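Local coordinates for cathepsin L Propeptide (Toxoplasma gondii, PDB 3F75), which is the propeptide of a cathepsin L-like protein, a small helical domain of the I29 inhibitor family that probably keeps its partner enzyme inactive, at residues B[39-42]-B[43-46]; B[23-26]-B[27-30]. All blocks are in the same frame, centred on the assembly; numbering follows the deposited sequence.

Contact 1 of 2, residues B[39-42]-B[43-46]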
loop_
_atom_site.group_PDB
_atom_site.type_symbol
_atom_site.label_atom_id
_atom_site.label_comp_id
_atom_site.label_asym_id
_atom_site.label_seq_id
_atom_site.Cartn_x
_atom_site.Cartn_y
_atom_site.Cartn_z
ATOM N N GLU B 39 2.211 -28.243 -16.402
ATOM C CA GLU B 39 1.691 -29.060 -15.312
ATOM C C GLU B 39 2.608 -28.943 -14.085
ATOM O O GLU B 39 2.118 -28.979 -12.957
ATOM C CB GLU B 39 1.510 -30.521 -15.740
ATOM C CG GLU B 39 0.669 -31.413 -14.758
ATOM C CD GLU B 39 -0.740 -30.883 -14.427
ATOM O OE1 GLU B 39 -1.393 -30.239 -15.276
ATOM O OE2 GLU B 39 -1.204 -31.122 -13.289
ATOM N N GLU B 40 3.907 -28.739 -14.316
ATOM C CA GLU B 40 4.898 -28.517 -13.225
ATOM C C GLU B 40 4.587 -27.226 -12.436
ATOM O O GLU B 40 4.581 -27.225 -11.204
ATOM C CB GLU B 40 6.361 -28.607 -13.764
ATOM C CG GLU B 40 6.510 -30.055 -14.361
ATOM C CD GLU B 40 6.004 -30.241 -15.793
ATOM O OE1 GLU B 40 5.649 -29.262 -16.466
ATOM O OE2 GLU B 40 5.960 -31.397 -16.238
ATOM N N GLU B 41 4.289 -26.137 -13.144
ATOM C CA GLU B 41 3.869 -24.887 -12.490
ATOM C C GLU B 41 2.561 -25.091 -11.697
ATOM O O GLU B 41 2.463 -24.654 -10.543
ATOM C CB GLU B 41 3.730 -23.774 -13.541
ATOM C CG GLU B 41 3.329 -22.361 -13.051
ATOM C CD GLU B 41 4.366 -21.677 -12.181
ATOM O OE1 GLU B 41 5.427 -22.270 -11.891
ATOM O OE2 GLU B 41 4.118 -20.517 -11.785
ATOM N N LYS B 42 1.570 -25.756 -12.297
ATOM C CA LYS B 42 0.274 -25.967 -11.609
ATOM C C LYS B 42 0.442 -26.748 -10.310
ATOM O O LYS B 42 -0.127 -26.379 -9.279
ATOM C CB LYS B 42 -0.726 -26.674 -12.506
ATOM C CG LYS B 42 -2.138 -26.749 -11.920
ATOM C CD LYS B 42 -3.052 -27.443 -12.885
ATOM C CE LYS B 42 -4.471 -27.505 -12.394
ATOM N NZ LYS B 42 -5.387 -27.678 -13.549
ATOM N N GLN B 43 1.215 -27.828 -10.356
ATOM C CA GLN B 43 1.478 -28.618 -9.151
ATOM C C GLN B 43 2.230 -27.797 -8.086
ATOM O O GLN B 43 1.898 -27.900 -6.917
ATOM C CB GLN B 43 2.186 -29.956 -9.462
ATOM C CG GLN B 43 3.559 -29.848 -10.071
ATOM C CD GLN B 43 4.114 -31.175 -10.678
ATOM O OE1 GLN B 43 3.387 -31.977 -11.275
ATOM N NE2 GLN B 43 5.420 -31.367 -10.548
ATOM N N ARG B 44 3.200 -26.969 -8.492
ATOM C CA ARG B 44 3.873 -26.052 -7.558
ATOM C C ARG B 44 2.891 -25.046 -6.936
ATOM O O ARG B 44 2.915 -24.808 -5.740
ATOM C CB ARG B 44 5.008 -25.284 -8.252
ATOM C CG ARG B 44 5.641 -24.167 -7.368
ATOM C CD ARG B 44 6.609 -23.204 -8.130
ATOM N NE ARG B 44 7.112 -22.127 -7.262
ATOM C CZ ARG B 44 7.996 -22.300 -6.270
ATOM N NH1 ARG B 44 8.380 -21.268 -5.529
ATOM N NH2 ARG B 44 8.504 -23.504 -6.004
ATOM N N ARG B 45 2.044 -24.450 -7.766
ATOM C CA ARG B 45 1.106 -23.449 -7.318
ATOM C C ARG B 45 0.006 -24.067 -6.439
ATOM O O ARG B 45 -0.461 -23.443 -5.495
ATOM C CB ARG B 45 0.501 -22.723 -8.524
ATOM C CG ARG B 45 1.521 -21.962 -9.326
ATOM C CD ARG B 45 1.759 -20.557 -8.802
ATOM N NE ARG B 45 3.047 -20.096 -9.307
ATOM C CZ ARG B 45 4.033 -19.587 -8.581
ATOM N NH1 ARG B 45 3.906 -19.386 -7.282
ATOM N NH2 ARG B 45 5.162 -19.259 -9.182
ATOM N N TYR B 46 -0.381 -25.300 -6.735
ATOM C CA TYR B 46 -1.331 -26.019 -5.900
ATOM C C TYR B 46 -0.753 -26.247 -4.495
ATOM O O TYR B 46 -1.444 -26.035 -3.478
ATOM C CB TYR B 46 -1.671 -27.352 -6.550
ATOM C CG TYR B 46 -2.609 -28.238 -5.755
ATOM C CD1 TYR B 46 -3.812 -27.755 -5.278
ATOM C CD2 TYR B 46 -2.305 -29.575 -5.527
ATOM C CE1 TYR B 46 -4.677 -28.561 -4.558
ATOM C CE2 TYR B 46 -3.165 -30.391 -4.821
ATOM C CZ TYR B 46 -4.356 -29.870 -4.335
ATOM O OH TYR B 46 -5.233 -30.658 -3.631
#
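Glu-41 OE2 takes two bonds from the guanidinium group of Arg-45, one turn further along helix 39-60. Arg-45 NE lies 2.7 Å from Glu-41 OE2 in a salt bridge, and Arg-45 NH2 reaches the same oxygen at 3.1 Å through a more bent bond, with an N-H...O angle of 136°. The oxygen sits at the edge of the guanidinium, close to its plane. The carboxylate, however, is turned steeply against that plane, by 71°, and both nitrogens approach from one face of it; NE stands well above the carboxylate plane. Both chains bend at chi2, which brings the carboxylate and guanidinium together beside the helix.

On another flank Gln-43 lies back along the previous turn. Its CG occupies the position between backbone N and carbonyl carbon (chi1 63°), which brings Gln-43 CG to 3.0 Å from Glu-40 O, a close packing contact against the carbonyl oxygen, and its amide runs alongside the Glu-40 side chain. Beneath the side chains, regular i to i+4 backbone bonds carry the helix, among them Tyr-46 N to Lys-42 O at 2.8 Å.

Arg-45 NH1 forms a second salt bridge, to Glu-80, whose other carboxylate oxygen pairs with Arg-44. Three side chains of this helix are thereby tied into one charged network with helix 78-84. Held at NE and NH2 by Glu-41, and at NH1 by Glu-80 and Asp-75 O, the Arg-45 guanidinium has little freedom to rotate, and its positive charge is probably well compensated.

Contact 2 of 2, residues B[23-26]-B[27-30]; sequences DAFS and SFQA
Phe-25 and Gln-29, one turn apart on helix 18-32, make the close-packed side of this contact. Gln-29 CG stands over the centre of the Phe-25 ring in a CH-pi contact, 4.3 Å from the centroid and 10° off the ring normal. The amide plane is turned 34° from the ring, with Gln-29 OE1 3.6 Å from Phe-25 CE2. Phe-28, three residues on from Phe-25, joins them: its CD2 comes within 3.9 Å of Phe-25 CE1, the two side chains crossing at a slant. That spacing puts both rings on one flank of the helix; Phe-25 has CG anti to its N (chi1 -173°), as has Phe-28.

At the margin of the packed part a water bridges Ser-26 OG, at 2.9 Å, and Gln-29 OE1, to which it donates at 2.7 Å, while Ser-26 OG also bonds to Gln-22 O in the preceding turn. Beyond it Asp-23 and Ser-27 form the exposed, looser side, joined through the backbone bond from Ser-27 N to Asp-23 O.

Gln-29 NE2 is held by Lys-34 O beyond the helix end. The buried rings face helix 39-60, where both meet Phe-49 and Phe-25 also meets Tyr-46; Tyr-36 of the connecting loop packs against Phe-25, Phe-28 and Gln-29.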
loop_
_atom_site.group_PDB
_atom_site.type_symbol
_atom_site.label_atom_id
_atom_site.label_comp_id
_atom_site.label_asym_id
_atom_site.label_seq_id
_atom_site.Cartn_x
_atom_site.Cartn_y
_atom_site.Cartn_z
ATOM N N ASP B 23 -10.960 -29.118 -4.552
ATOM C CA ASP B 23 -12.113 -28.255 -4.811
ATOM C C ASP B 23 -11.780 -26.794 -4.528
ATOM O O ASP B 23 -12.175 -25.892 -5.275
ATOM C CB ASP B 23 -13.306 -28.642 -3.939
ATOM C CG ASP B 23 -13.923 -29.972 -4.323
ATOM O OD1 ASP B 23 -13.710 -30.437 -5.456
ATOM O OD2 ASP B 23 -14.647 -30.542 -3.482
ATOM N N ALA B 24 -11.095 -26.560 -3.422
ATOM C CA ALA B 24 -10.751 -25.201 -3.041
ATOM C C ALA B 24 -9.849 -24.555 -4.104
ATOM O O ALA B 24 -9.980 -23.372 -4.403
ATOM C CB ALA B 24 -10.073 -25.193 -1.656
ATOM N N PHE B 25 -8.942 -25.327 -4.690
ATOM C CA PHE B 25 -8.013 -24.768 -5.682
ATOM C C PHE B 25 -8.746 -24.459 -6.993
ATOM O O PHE B 25 -8.465 -23.462 -7.633
ATOM C CB PHE B 25 -6.845 -25.722 -5.908
ATOM C CG PHE B 25 -5.736 -25.165 -6.779
ATOM C CD1 PHE B 25 -5.073 -23.990 -6.440
ATOM C CD2 PHE B 25 -5.308 -25.869 -7.897
ATOM C CE1 PHE B 25 -4.019 -23.517 -7.217
ATOM C CE2 PHE B 25 -4.252 -25.402 -8.681
ATOM C CZ PHE B 25 -3.616 -24.224 -8.345
ATOM N N SER B 26 -9.700 -25.298 -7.375
ATOM C CA SER B 26 -10.501 -25.038 -8.584
ATOM C C SER B 26 -11.327 -23.776 -8.453
ATOM O O SER B 26 -11.374 -22.989 -9.377
ATOM C CB SER B 26 -11.419 -26.215 -8.911
ATOM O OG SER B 26 -10.643 -27.373 -9.124
ATOM N N SER B 27 -11.948 -23.581 -7.291
ATOM C CA SER B 27 -12.664 -22.353 -7.000
ATOM C C SER B 27 -11.731 -21.113 -7.046
ATOM O O SER B 27 -12.128 -20.048 -7.521
ATOM C CB SER B 27 -13.340 -22.457 -5.633
ATOM O OG SER B 27 -14.124 -21.316 -5.382
ATOM N N PHE B 28 -10.523 -21.255 -6.500
ATOM C CA PHE B 28 -9.495 -20.217 -6.535
ATOM C C PHE B 28 -9.147 -19.896 -7.997
ATOM O O PHE B 28 -9.082 -18.729 -8.376
ATOM C CB PHE B 28 -8.243 -20.691 -5.761
ATOM C CG PHE B 28 -7.037 -19.799 -5.915
ATOM C CD1 PHE B 28 -6.915 -18.637 -5.177
ATOM C CD2 PHE B 28 -6.006 -20.146 -6.774
ATOM C CE1 PHE B 28 -5.792 -17.824 -5.288
ATOM C CE2 PHE B 28 -4.881 -19.331 -6.912
ATOM C CZ PHE B 28 -4.772 -18.163 -6.166
ATOM N N GLN B 29 -8.920 -20.926 -8.803
ATOM C CA GLN B 29 -8.589 -20.738 -10.218
ATOM C C GLN B 29 -9.714 -20.009 -10.950
ATOM O O GLN B 29 -9.455 -19.092 -11.725
ATOM C CB GLN B 29 -8.314 -22.079 -10.908
ATOM C CG GLN B 29 -6.972 -22.693 -10.562
ATOM C CD GLN B 29 -6.544 -23.754 -11.561
ATOM O OE1 GLN B 29 -6.694 -24.938 -11.300
ATOM N NE2 GLN B 29 -6.008 -23.333 -12.704
ATOM N N ALA B 30 -10.959 -20.405 -10.680
ATOM C CA ALA B 30 -12.118 -19.790 -11.311
ATOM C C ALA B 30 -12.288 -18.357 -10.861
ATOM O O ALA B 30 -12.486 -17.461 -11.676
ATOM C CB ALA B 30 -13.407 -20.593 -10.995
HETATM O O HOH W 1 -8.084 -27.092 -10.401
#

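In the fold
Contact 2 lies on helix 18-32 and contact 1 on helix 39-60, the next in the chain; their centres are about 13 Å apart, yet they touch. Tyr-46 CD1 packs 3.6 Å from Phe-25 CD2, and Lys-42 CE lies 3.6 Å from Gln-29 OE1; these are the side chains of contact 1 that reach contact 2, joined by the backbone Arg-45 O, 4.0 Å from Phe-25 CE1. Tyr-46 OH also bonds to Glu-18. Arg-45, and Arg-44 with it, turns to Glu-80 of helix 78-84. Tyr-36, in the loop between the two long helices, touches both contacts. Bound 1,2-ethanediol, probably from the crystallisation liquor, lies about 4 Å from the Arg-45 side chain and about 6 Å from that of Phe-28.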